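Citryl-spermidine/3,4-dihydroxybenzoyl-citryl-spermidine:spermidine ligase (Bacillus anthracis, PDB 3TO3) catalyses the ATP-dependent condensation of spermidine with N(8)-citryl-spermidine or its 3,4-dihydroxybenzoyl derivative during biosynthesis of the siderophore petrobactin. Local coordinates at residues B[508-513]-B[568-573]; B[498-501]-B[505-508]; B[36-41]-B[584-589]; B[555-558]-B[562-565]. One frame throughout, in Å; residues are numbered along the deposited sequence.

Helix 502-528 is common to contacts 1 and 2, which share V508, whereas contact 1 meets strand 566-570 and contact 3 its antiparallel neighbour 585-589. Contact 1 is the most buried and also the sparest, a single weak bond from a carboxylate to a strand amide. Contact 2 lies nearer the surface and is ionic, an arginine-glutamate pair. Contacts 3 and 4, both partly buried, rely on edge-to-face aromatic pairs, the second with a bridging water besides. L562 of contact 4 packs against V508 and L509, and Q571 of contact 1 hydrogen-bonds to L584 of contact 3, so that contact 4 is linked to helix 502-528 and contact 3 to the two-stranded sheet.

Contact 1 of 4, residues B[508-513]-B[568-573]; sequences VLDALF and YAEQLT
The backbone N of E570 points its hydrogen at OD2 of D510, 3.3 Å away; the bond is weak but nearly straight, with an angle of 170° at the hydrogen. The other carboxylate oxygen, OD1, lies against A569, where it approaches CB to 3.1 Å, and it has no polar partner in the model although it is buried. A569 and E570 thus meet different oxygens of one carboxylate. OD2 also touches the aliphatic part of E570, coming within 3.5 Å of CG. The E570 chain bends at chi2 (-63°) and crosses the D510 side chain at about a right angle, and its carboxylate stays apart: OD2 of D510 and OE2 of E570 are 5.2 Å from each other, while OE1 forms a salt bridge with R575. That arginine probably offsets some of the repulsion between two acids lying so close. D510 belongs to helix 502-528, which makes a wider pi-type turn here, marked by the weak bond from F513 N to V508 O. The opposing strand, 566-570, pairs antiparallel with strand 585-589 through A569 and H586, while V508 and L512 of the helix pack on helix 410-432.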
loop_
_atom_site.group_PDB
_atom_site.type_symbol
_atom_site.label_atom_id
_atom_site.label_comp_id
_atom_site.label_asym_id
_atom_site.label_seq_id
_atom_site.Cartn_x
_atom_site.Cartn_y
_atom_site.Cartn_z
ATOM N N VAL B 508 -22.797 -27.563 -2.562
ATOM C CA VAL B 508 -22.434 -28.855 -2.022
ATOM C C VAL B 508 -21.142 -29.471 -2.661
ATOM O O VAL B 508 -20.193 -29.858 -1.952
ATOM C CB VAL B 508 -23.623 -29.832 -2.062
ATOM C CG1 VAL B 508 -23.163 -31.231 -1.684
ATOM C CG2 VAL B 508 -24.767 -29.341 -1.105
ATOM N N LEU B 509 -21.117 -29.559 -3.989
ATOM C CA LEU B 509 -20.027 -30.218 -4.685
ATOM C C LEU B 509 -18.750 -29.408 -4.523
ATOM O O LEU B 509 -17.707 -29.957 -4.164
ATOM C CB LEU B 509 -20.338 -30.426 -6.179
ATOM C CG LEU B 509 -21.528 -31.351 -6.423
ATOM C CD1 LEU B 509 -21.669 -31.603 -7.934
ATOM C CD2 LEU B 509 -21.404 -32.665 -5.634
ATOM N N ASP B 510 -18.858 -28.111 -4.795
ATOM C CA ASP B 510 -17.728 -27.192 -4.838
ATOM C C ASP B 510 -17.250 -26.736 -3.463
ATOM O O ASP B 510 -16.078 -26.775 -3.159
ATOM C CB ASP B 510 -18.132 -25.965 -5.664
ATOM C CG ASP B 510 -16.982 -25.362 -6.437
ATOM O OD1 ASP B 510 -16.120 -26.117 -6.902
ATOM O OD2 ASP B 510 -16.953 -24.125 -6.608
ATOM N N ALA B 511 -18.149 -26.300 -2.612
ATOM C CA ALA B 511 -17.683 -25.743 -1.363
ATOM C C ALA B 511 -17.456 -26.848 -0.315
ATOM O O ALA B 511 -16.345 -27.022 0.196
ATOM C CB ALA B 511 -18.595 -24.658 -0.869
ATOM N N LEU B 512 -18.514 -27.567 0.028
ATOM C CA LEU B 512 -18.392 -28.651 1.004
ATOM C C LEU B 512 -17.346 -29.718 0.635
ATOM O O LEU B 512 -16.545 -30.112 1.487
ATOM C CB LEU B 512 -19.749 -29.317 1.255
ATOM C CG LEU B 512 -19.784 -30.379 2.359
ATOM C CD1 LEU B 512 -19.428 -29.818 3.772
ATOM C CD2 LEU B 512 -21.163 -31.062 2.371
ATOM N N PHE B 513 -17.361 -30.176 -0.616
ATOM C CA PHE B 513 -16.604 -31.369 -1.023
ATOM C C PHE B 513 -15.279 -31.033 -1.671
ATOM O O PHE B 513 -14.251 -31.236 -1.071
ATOM C CB PHE B 513 -17.436 -32.287 -1.925
ATOM C CG PHE B 513 -18.487 -33.071 -1.175
ATOM C CD1 PHE B 513 -18.254 -33.494 0.119
ATOM C CD2 PHE B 513 -19.703 -33.358 -1.748
ATOM C CE1 PHE B 513 -19.202 -34.209 0.824
ATOM C CE2 PHE B 513 -20.656 -34.054 -1.050
ATOM C CZ PHE B 513 -20.411 -34.484 0.245
ATOM N N TYR B 568 -19.530 -27.711 -12.850
ATOM C CA TYR B 568 -18.703 -26.524 -13.044
ATOM C C TYR B 568 -18.245 -25.971 -11.712
ATOM O O TYR B 568 -19.036 -25.470 -10.940
ATOM C CB TYR B 568 -19.460 -25.447 -13.842
ATOM C CG TYR B 568 -19.449 -25.691 -15.339
ATOM C CD1 TYR B 568 -18.348 -26.280 -15.946
ATOM C CD2 TYR B 568 -20.536 -25.352 -16.149
ATOM C CE1 TYR B 568 -18.310 -26.525 -17.319
ATOM C CE2 TYR B 568 -20.507 -25.589 -17.539
ATOM C CZ TYR B 568 -19.382 -26.188 -18.113
ATOM O OH TYR B 568 -19.300 -26.449 -19.473
ATOM N N ALA B 569 -16.949 -26.096 -11.461
ATOM C CA ALA B 569 -16.276 -25.547 -10.288
ATOM C C ALA B 569 -15.633 -24.159 -10.559
ATOM O O ALA B 569 -15.108 -23.901 -11.631
ATOM C CB ALA B 569 -15.221 -26.502 -9.850
ATOM N N GLU B 570 -15.670 -23.293 -9.558
ATOM C CA GLU B 570 -15.042 -21.989 -9.599
ATOM C C GLU B 570 -13.584 -22.100 -9.955
ATOM O O GLU B 570 -12.896 -22.937 -9.411
ATOM C CB GLU B 570 -15.119 -21.345 -8.215
ATOM C CG GLU B 570 -16.488 -20.849 -7.815
ATOM C CD GLU B 570 -17.000 -19.741 -8.719
ATOM O OE1 GLU B 570 -16.202 -18.835 -9.065
ATOM O OE2 GLU B 570 -18.202 -19.775 -9.089
ATOM N N GLN B 571 -13.091 -21.206 -10.801
ATOM C CA GLN B 571 -11.663 -21.127 -10.990
ATOM C C GLN B 571 -11.175 -19.944 -10.159
ATOM O O GLN B 571 -11.206 -18.802 -10.607
ATOM C CB GLN B 571 -11.392 -20.773 -12.456
ATOM C CG GLN B 571 -11.918 -21.763 -13.465
ATOM C CD GLN B 571 -11.698 -21.286 -14.885
ATOM O OE1 GLN B 571 -12.317 -20.313 -15.335
ATOM N NE2 GLN B 571 -10.803 -21.961 -15.604
ATOM N N LEU B 572 -10.574 -20.237 -9.021
ATOM C CA LEU B 572 -10.209 -19.198 -8.055
ATOM C C LEU B 572 -8.915 -18.471 -8.413
ATOM O O LEU B 572 -8.810 -17.261 -8.271
ATOM C CB LEU B 572 -10.089 -19.811 -6.666
ATOM C CG LEU B 572 -11.353 -20.527 -6.161
ATOM C CD1 LEU B 572 -11.009 -21.442 -5.009
ATOM C CD2 LEU B 572 -12.428 -19.537 -5.752
ATOM N N THR B 573 -7.930 -19.222 -8.861
ATOM C CA THR B 573 -6.683 -18.641 -9.296
ATOM C C THR B 573 -6.884 -17.827 -10.575
ATOM O O THR B 573 -6.371 -16.728 -10.684
ATOM C CB THR B 573 -5.624 -19.747 -9.471
ATOM O OG1 THR B 573 -5.422 -20.399 -8.201
ATOM C CG2 THR B 573 -4.325 -19.178 -9.963
#

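Contact 2 of 4, residues B[498-501]-B[505-508]; sequences MDRI and QEMV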
loop_
_atom_site.group_PDB
_atom_site.type_symbol
_atom_site.label_atom_id
_atom_site.label_comp_id
_atom_site.label_asym_id
_atom_site.label_seq_id
_atom_site.Cartn_x
_atom_site.Cartn_y
_atom_site.Cartn_z
HETATM N N MSE B 498 -30.503 -16.969 -5.040
HETATM C CA MSE B 498 -30.180 -17.381 -6.393
HETATM C C MSE B 498 -31.433 -17.794 -7.128
HETATM O O MSE B 498 -32.343 -18.374 -6.542
HETATM C CB MSE B 498 -29.118 -18.481 -6.389
HETATM C CG MSE B 498 -27.780 -18.031 -5.754
HETATM SE SE MSE B 498 -26.836 -16.530 -6.644
HETATM C CE MSE B 498 -26.373 -15.520 -5.034
ATOM N N ASP B 499 -31.487 -17.453 -8.406
ATOM C CA ASP B 499 -32.647 -17.769 -9.228
ATOM C C ASP B 499 -32.518 -19.153 -9.832
ATOM O O ASP B 499 -33.480 -19.675 -10.394
ATOM C CB ASP B 499 -32.820 -16.733 -10.342
ATOM C CG ASP B 499 -31.816 -16.914 -11.469
ATOM O OD1 ASP B 499 -30.863 -17.705 -11.297
ATOM O OD2 ASP B 499 -31.983 -16.259 -12.523
ATOM N N ARG B 500 -31.322 -19.732 -9.729
ATOM C CA ARG B 500 -31.058 -21.046 -10.311
ATOM C C ARG B 500 -30.812 -22.105 -9.246
ATOM O O ARG B 500 -30.075 -21.896 -8.273
ATOM C CB ARG B 500 -29.924 -20.993 -11.355
ATOM C CG ARG B 500 -28.678 -20.239 -10.906
ATOM C CD ARG B 500 -27.729 -19.885 -12.063
ATOM N NE ARG B 500 -26.958 -21.021 -12.584
ATOM C CZ ARG B 500 -25.912 -21.585 -11.969
ATOM N NH1 ARG B 500 -25.494 -21.151 -10.777
ATOM N NH2 ARG B 500 -25.280 -22.603 -12.543
ATOM N N ILE B 501 -31.457 -23.244 -9.437
ATOM C CA ILE B 501 -31.354 -24.351 -8.502
ATOM C C ILE B 501 -29.938 -24.953 -8.469
ATOM O O ILE B 501 -29.540 -25.597 -7.477
ATOM C CB ILE B 501 -32.404 -25.405 -8.853
ATOM C CG1 ILE B 501 -32.451 -26.516 -7.809
ATOM C CG2 ILE B 501 -32.162 -25.967 -10.256
ATOM C CD1 ILE B 501 -33.713 -27.336 -7.952
ATOM N N GLN B 505 -26.618 -27.239 -5.835
ATOM C CA GLN B 505 -25.714 -28.309 -6.185
ATOM C C GLN B 505 -24.276 -27.801 -6.115
ATOM O O GLN B 505 -23.415 -28.441 -5.535
ATOM C CB GLN B 505 -26.039 -28.824 -7.568
ATOM C CG GLN B 505 -25.064 -29.816 -8.119
ATOM C CD GLN B 505 -24.996 -29.671 -9.614
ATOM O OE1 GLN B 505 -24.811 -28.567 -10.116
ATOM N NE2 GLN B 505 -25.199 -30.764 -10.336
ATOM N N GLU B 506 -24.003 -26.637 -6.680
ATOM C CA GLU B 506 -22.628 -26.169 -6.638
ATOM C C GLU B 506 -22.099 -25.915 -5.221
ATOM O O GLU B 506 -20.939 -26.203 -4.948
ATOM C CB GLU B 506 -22.433 -24.974 -7.549
ATOM C CG GLU B 506 -22.656 -25.319 -9.015
ATOM C CD GLU B 506 -23.032 -24.089 -9.853
ATOM O OE1 GLU B 506 -23.185 -22.976 -9.277
ATOM O OE2 GLU B 506 -23.175 -24.240 -11.084
HETATM N N MSE B 507 -22.927 -25.415 -4.307
HETATM C CA MSE B 507 -22.447 -25.187 -2.945
HETATM C C MSE B 507 -22.067 -26.501 -2.255
HETATM O O MSE B 507 -21.127 -26.559 -1.447
HETATM C CB MSE B 507 -23.460 -24.423 -2.095
HETATM C CG MSE B 507 -22.884 -23.910 -0.763
HETATM SE SE MSE B 507 -21.674 -22.372 -1.003
HETATM C CE MSE B 507 -23.041 -20.957 -1.099
ATOM N N VAL B 508 -22.797 -27.563 -2.562
ATOM C CA VAL B 508 -22.434 -28.855 -2.022
ATOM C C VAL B 508 -21.142 -29.471 -2.661
ATOM O O VAL B 508 -20.193 -29.858 -1.952
ATOM C CB VAL B 508 -23.623 -29.832 -2.062
ATOM C CG1 VAL B 508 -23.163 -31.231 -1.684
ATOM C CG2 VAL B 508 -24.767 -29.341 -1.105
#
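The guanidinium of R500 and the carboxylate of E506 meet at their edges, with their planes turned 38° apart. Both oxygens of the glutamate lie near the plane of the guanidinium and face its two terminal nitrogens, one to one. NH2 donates to OE2 over 3.0 Å, a nearly straight bond whose acceptor lies almost in the guanidinium plane. Seen from the carboxylate the fit is less exact: NH2 arrives on the syn side of OE2 but 30° out of the carboxylate plane. The second bond, from NH1 to OE1, is weak at 3.3 Å, though just as straight. Together they make a bidentate, somewhat twisted salt bridge, and the two bonds limit rotation of either flat group.

The chains reach each other at about a right angle. R500 starts with CG between its backbone N and carbonyl carbon (chi1 47°) and bends again at chi3, which swings its terminal group over to the helix. E506 is extended beyond CG, and its CB already heads for the 498-501 segment. Beside the ion pair the backbone draws near as well, with I501 O 3.7 Å from Q505 N. The amide of Q505 is engaged by another part of the fold, its NE2 donating to Q561 O, while I501 packs on F470 and Y467.

Lying away from the ATP and magnesium sites, this is a local salt bridge between the loop leading into a helix and that helix's first turns, tying the approach from strand 497-498 to the start of helix 502-528.

Contact 3 of 4, residues B[36-41]-B[584-589]; sequences IYEGII and LVHEVP
Aromatic contact dominates between Y37 and H586. The imidazole stands edge-on to the phenol ring in a T-shaped pair, with planes at 85° and centroids 4.8 Å apart, and its CE1 lies 3.7 Å above the tyrosine plane, over the ring centre. With chi1 at 71°, H586 lifts its ring off the strand toward the end of the helix, and CB points at the 36-41 segment. A CH-pi contact covers one face of the same imidazole: E38 CA sits 4.0 Å from its centroid, close to the ring normal.

Y37 is the last residue of helix 18-37 and E38 follows it, where the chain leaves in a Schellman motif; G39 has the positive phi (74°) of that turn, and its N bonds to I36 O. H586 and V588 belong to strand 585-589.

Apolar packing adds V588, whose CG1 is 3.7 Å from Y37 CZ and also meets the OH group.

Polar groups look beyond the pair. Y37 OH hydrogen-bonds to F78 O, and the E38 carboxylate, led away from the histidine, bonds to Y163 OH and to the backbone N of T573 and K574.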
loop_
_atom_site.group_PDB
_atom_site.type_symbol
_atom_site.label_atom_id
_atom_site.label_comp_id
_atom_site.label_asym_id
_atom_site.label_seq_id
_atom_site.Cartn_x
_atom_site.Cartn_y
_atom_site.Cartn_z
ATOM N N ILE B 36 -2.436 -25.694 -13.477
ATOM C CA ILE B 36 -2.775 -26.813 -14.323
ATOM C C ILE B 36 -4.236 -27.220 -14.120
ATOM O O ILE B 36 -4.970 -27.370 -15.092
ATOM C CB ILE B 36 -1.887 -28.008 -14.066
ATOM C CG1 ILE B 36 -0.426 -27.623 -14.202
ATOM C CG2 ILE B 36 -2.221 -29.172 -15.027
ATOM C CD1 ILE B 36 0.496 -28.789 -13.837
ATOM N N TYR B 37 -4.661 -27.370 -12.867
ATOM C CA TYR B 37 -6.032 -27.795 -12.592
ATOM C C TYR B 37 -7.060 -26.904 -13.314
ATOM O O TYR B 37 -7.996 -27.400 -13.890
ATOM C CB TYR B 37 -6.335 -27.786 -11.085
ATOM C CG TYR B 37 -7.704 -28.358 -10.691
ATOM C CD1 TYR B 37 -8.151 -29.595 -11.192
ATOM C CD2 TYR B 37 -8.533 -27.677 -9.813
ATOM C CE1 TYR B 37 -9.375 -30.106 -10.838
ATOM C CE2 TYR B 37 -9.754 -28.194 -9.434
ATOM C CZ TYR B 37 -10.168 -29.404 -9.951
ATOM O OH TYR B 37 -11.379 -29.911 -9.576
ATOM N N GLU B 38 -6.902 -25.594 -13.251
ATOM C CA GLU B 38 -7.934 -24.699 -13.784
ATOM C C GLU B 38 -7.722 -24.477 -15.282
ATOM O O GLU B 38 -8.453 -23.737 -15.906
ATOM C CB GLU B 38 -7.902 -23.347 -13.055
ATOM C CG GLU B 38 -8.197 -23.451 -11.594
ATOM C CD GLU B 38 -8.212 -22.105 -10.847
ATOM O OE1 GLU B 38 -8.284 -21.019 -11.487
ATOM O OE2 GLU B 38 -8.153 -22.150 -9.590
ATOM N N GLY B 39 -6.684 -25.085 -15.842
ATOM C CA GLY B 39 -6.387 -24.957 -17.261
ATOM C C GLY B 39 -5.816 -23.606 -17.643
ATOM O O GLY B 39 -5.877 -23.233 -18.787
ATOM N N ILE B 40 -5.287 -22.849 -16.690
ATOM C CA ILE B 40 -4.678 -21.568 -17.029
ATOM C C ILE B 40 -3.451 -21.813 -17.917
ATOM O O ILE B 40 -3.154 -21.020 -18.807
ATOM C CB ILE B 40 -4.293 -20.778 -15.762
ATOM C CG1 ILE B 40 -5.559 -20.394 -14.999
ATOM C CG2 ILE B 40 -3.477 -19.523 -16.106
ATOM C CD1 ILE B 40 -5.322 -20.033 -13.570
ATOM N N ILE B 41 -2.742 -22.912 -17.658
ATOM C CA ILE B 41 -1.682 -23.386 -18.536
ATOM C C ILE B 41 -2.005 -24.835 -18.943
ATOM O O ILE B 41 -2.693 -25.585 -18.223
ATOM C CB ILE B 41 -0.302 -23.360 -17.835
ATOM C CG1 ILE B 41 -0.374 -24.214 -16.571
ATOM C CG2 ILE B 41 0.098 -21.953 -17.467
ATOM C CD1 ILE B 41 0.948 -24.382 -15.873
ATOM N N LEU B 584 -14.775 -18.017 -15.537
ATOM C CA LEU B 584 -14.520 -18.253 -14.099
ATOM C C LEU B 584 -14.855 -19.665 -13.595
ATOM O O LEU B 584 -14.748 -19.962 -12.413
ATOM C CB LEU B 584 -15.104 -17.179 -13.194
ATOM C CG LEU B 584 -13.990 -16.232 -12.734
ATOM C CD1 LEU B 584 -12.836 -16.163 -13.753
ATOM C CD2 LEU B 584 -14.549 -14.825 -12.449
ATOM N N VAL B 585 -15.322 -20.511 -14.493
ATOM C CA VAL B 585 -15.799 -21.812 -14.114
ATOM C C VAL B 585 -15.102 -22.868 -14.983
ATOM O O VAL B 585 -14.752 -22.601 -16.124
ATOM C CB VAL B 585 -17.314 -21.799 -14.334
ATOM C CG1 VAL B 585 -17.730 -22.810 -15.393
ATOM C CG2 VAL B 585 -18.060 -21.930 -13.008
ATOM N N HIS B 586 -14.833 -24.047 -14.452
ATOM C CA HIS B 586 -14.320 -25.101 -15.325
ATOM C C HIS B 586 -14.921 -26.448 -14.953
ATOM O O HIS B 586 -15.321 -26.659 -13.815
ATOM C CB HIS B 586 -12.786 -25.153 -15.371
ATOM C CG HIS B 586 -12.145 -25.653 -14.107
ATOM N ND1 HIS B 586 -11.320 -26.758 -14.075
ATOM C CD2 HIS B 586 -12.181 -25.178 -12.840
ATOM C CE1 HIS B 586 -10.877 -26.937 -12.842
ATOM N NE2 HIS B 586 -11.392 -25.997 -12.074
ATOM N N GLU B 587 -15.014 -27.338 -15.933
ATOM C CA GLU B 587 -15.700 -28.587 -15.761
ATOM C C GLU B 587 -14.785 -29.630 -15.152
ATOM O O GLU B 587 -13.672 -29.837 -15.630
ATOM C CB GLU B 587 -16.203 -29.080 -17.099
ATOM C CG GLU B 587 -17.121 -30.287 -16.980
ATOM C CD GLU B 587 -17.392 -30.923 -18.316
ATOM O OE1 GLU B 587 -16.724 -30.520 -19.284
ATOM O OE2 GLU B 587 -18.253 -31.824 -18.404
ATOM N N VAL B 588 -15.260 -30.281 -14.095
ATOM C CA VAL B 588 -14.471 -31.279 -13.377
ATOM C C VAL B 588 -15.277 -32.561 -13.180
ATOM O O VAL B 588 -16.497 -32.522 -13.109
ATOM C CB VAL B 588 -14.019 -30.751 -12.005
ATOM C CG1 VAL B 588 -13.163 -29.492 -12.165
ATOM C CG2 VAL B 588 -15.223 -30.478 -11.110
ATOM N N PRO B 589 -14.600 -33.712 -13.109
ATOM C CA PRO B 589 -15.405 -34.921 -12.904
ATOM C C PRO B 589 -15.890 -34.987 -11.453
ATOM O O PRO B 589 -15.307 -34.402 -10.527
ATOM C CB PRO B 589 -14.427 -36.051 -13.228
ATOM C CG PRO B 589 -13.089 -35.498 -12.769
ATOM C CD PRO B 589 -13.154 -33.992 -13.075
#

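Contact 4 of 4, residues B[555-558]-B[562-565]; sequences DRFE and LYTP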
loop_
_atom_site.group_PDB
_atom_site.type_symbol
_atom_site.label_atom_id
_atom_site.label_comp_id
_atom_site.label_asym_id
_atom_site.label_seq_id
_atom_site.Cartn_x
_atom_site.Cartn_y
_atom_site.Cartn_z
ATOM N N ASP B 555 -37.758 -36.416 -4.552
ATOM C CA ASP B 555 -37.757 -35.730 -5.842
ATOM C C ASP B 555 -36.951 -34.449 -5.758
ATOM O O ASP B 555 -36.407 -33.983 -6.751
ATOM C CB ASP B 555 -39.178 -35.473 -6.337
ATOM C CG ASP B 555 -39.825 -36.726 -6.945
ATOM O OD1 ASP B 555 -39.077 -37.593 -7.459
ATOM O OD2 ASP B 555 -41.078 -36.846 -6.923
ATOM N N ARG B 556 -36.877 -33.892 -4.557
ATOM C CA ARG B 556 -36.081 -32.703 -4.292
ATOM C C ARG B 556 -34.615 -33.078 -4.354
ATOM O O ARG B 556 -33.812 -32.361 -4.946
ATOM C CB ARG B 556 -36.369 -32.186 -2.891
ATOM C CG ARG B 556 -36.852 -30.752 -2.794
ATOM C CD ARG B 556 -37.741 -30.661 -1.567
ATOM N NE ARG B 556 -38.455 -29.404 -1.439
ATOM C CZ ARG B 556 -37.985 -28.358 -0.780
ATOM N NH1 ARG B 556 -36.796 -28.424 -0.208
ATOM N NH2 ARG B 556 -38.706 -27.253 -0.701
ATOM N N PHE B 557 -34.284 -34.196 -3.708
ATOM C CA PHE B 557 -32.935 -34.715 -3.686
ATOM C C PHE B 557 -32.467 -35.049 -5.102
ATOM O O PHE B 557 -31.349 -34.719 -5.492
ATOM C CB PHE B 557 -32.826 -35.935 -2.754
ATOM C CG PHE B 557 -31.465 -36.620 -2.790
ATOM C CD1 PHE B 557 -31.323 -37.894 -3.341
ATOM C CD2 PHE B 557 -30.330 -35.985 -2.279
ATOM C CE1 PHE B 557 -30.079 -38.527 -3.380
ATOM C CE2 PHE B 557 -29.076 -36.615 -2.322
ATOM C CZ PHE B 557 -28.953 -37.882 -2.872
ATOM N N GLU B 558 -33.333 -35.671 -5.882
ATOM C CA GLU B 558 -32.966 -35.978 -7.240
ATOM C C GLU B 558 -32.687 -34.721 -8.042
ATOM O O GLU B 558 -31.683 -34.661 -8.750
ATOM C CB GLU B 558 -34.039 -36.818 -7.920
ATOM C CG GLU B 558 -33.699 -38.292 -7.925
ATOM C CD GLU B 558 -34.932 -39.189 -7.969
ATOM O OE1 GLU B 558 -35.977 -38.755 -8.526
ATOM O OE2 GLU B 558 -34.853 -40.328 -7.433
ATOM N N LEU B 562 -26.651 -34.345 -7.090
ATOM C CA LEU B 562 -25.353 -34.459 -6.464
ATOM C C LEU B 562 -24.512 -35.552 -7.098
ATOM O O LEU B 562 -23.300 -35.625 -6.860
ATOM C CB LEU B 562 -25.525 -34.776 -4.988
ATOM C CG LEU B 562 -26.263 -33.699 -4.224
ATOM C CD1 LEU B 562 -26.190 -34.043 -2.760
ATOM C CD2 LEU B 562 -25.607 -32.368 -4.498
ATOM N N TYR B 563 -25.172 -36.446 -7.831
ATOM C CA TYR B 563 -24.508 -37.572 -8.509
ATOM C C TYR B 563 -24.192 -37.268 -9.970
ATOM O O TYR B 563 -23.852 -38.187 -10.736
ATOM C CB TYR B 563 -25.318 -38.869 -8.399
ATOM C CG TYR B 563 -25.625 -39.269 -6.973
ATOM C CD1 TYR B 563 -24.808 -38.864 -5.931
ATOM C CD2 TYR B 563 -26.725 -40.062 -6.674
ATOM C CE1 TYR B 563 -25.074 -39.226 -4.622
ATOM C CE2 TYR B 563 -27.001 -40.439 -5.376
ATOM C CZ TYR B 563 -26.171 -40.022 -4.352
ATOM O OH TYR B 563 -26.449 -40.390 -3.054
ATOM N N THR B 564 -24.407 -36.025 -10.404
ATOM C CA THR B 564 -24.106 -35.706 -11.809
ATOM C C THR B 564 -22.641 -36.050 -12.121
ATOM O O THR B 564 -21.749 -35.934 -11.253
ATOM C CB THR B 564 -24.383 -34.231 -12.166
ATOM O OG1 THR B 564 -24.406 -34.075 -13.590
ATOM C CG2 THR B 564 -23.304 -33.334 -11.582
ATOM N N PRO B 565 -22.397 -36.514 -13.349
ATOM C CA PRO B 565 -21.074 -36.972 -13.795
ATOM C C PRO B 565 -20.035 -35.862 -13.740
ATOM O O PRO B 565 -18.921 -36.087 -13.273
ATOM C CB PRO B 565 -21.314 -37.384 -15.247
ATOM C CG PRO B 565 -22.791 -37.754 -15.289
ATOM C CD PRO B 565 -23.452 -36.782 -14.338
HETATM O O HOH W 1 -28.924 -36.459 -6.720
#
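F557 turns the edge of its ring to the face of Y563 in an offset edge-to-face pair, with planes at 83° and centroids 5.7 Å apart. The leading atom is CZ of F557, which lies 3.8 Å from Y563 CZ. It comes still nearer the hydroxyl: Y563 OH is 3.5 Å from F557 CZ, at the edge of the phenylalanine ring and in its plane. The side chains cross at about a right angle. With CG trans to the backbone N (chi1 174°), the F557 ring reaches from the helix toward the following loop.

L562 approaches the same ring beside the tyrosine, its CD1 3.9 Å from F557 CE2, and its side chain too crosses that of F557 at roughly a right angle. Helix 554-560 thus ends against the loop that leads into strand 566-570, with side chains from before and after the turn folding onto each other. The backbones are joined by a water that donates to F557 O and accepts from L562 N, at 3.2 Å from the F557 oxygen. This water also lies over the rim of one face of each aromatic ring, 4.0 Å above the plane of F557.

Surrounding helices complete the environment. Y563 OH hydrogen-bonds to E544 OE2 on helix 532-547, the ring of F557 stacks with F547 of that helix, and L562 packs on V508 of helix 502-528 and on I426 of helix 410-432.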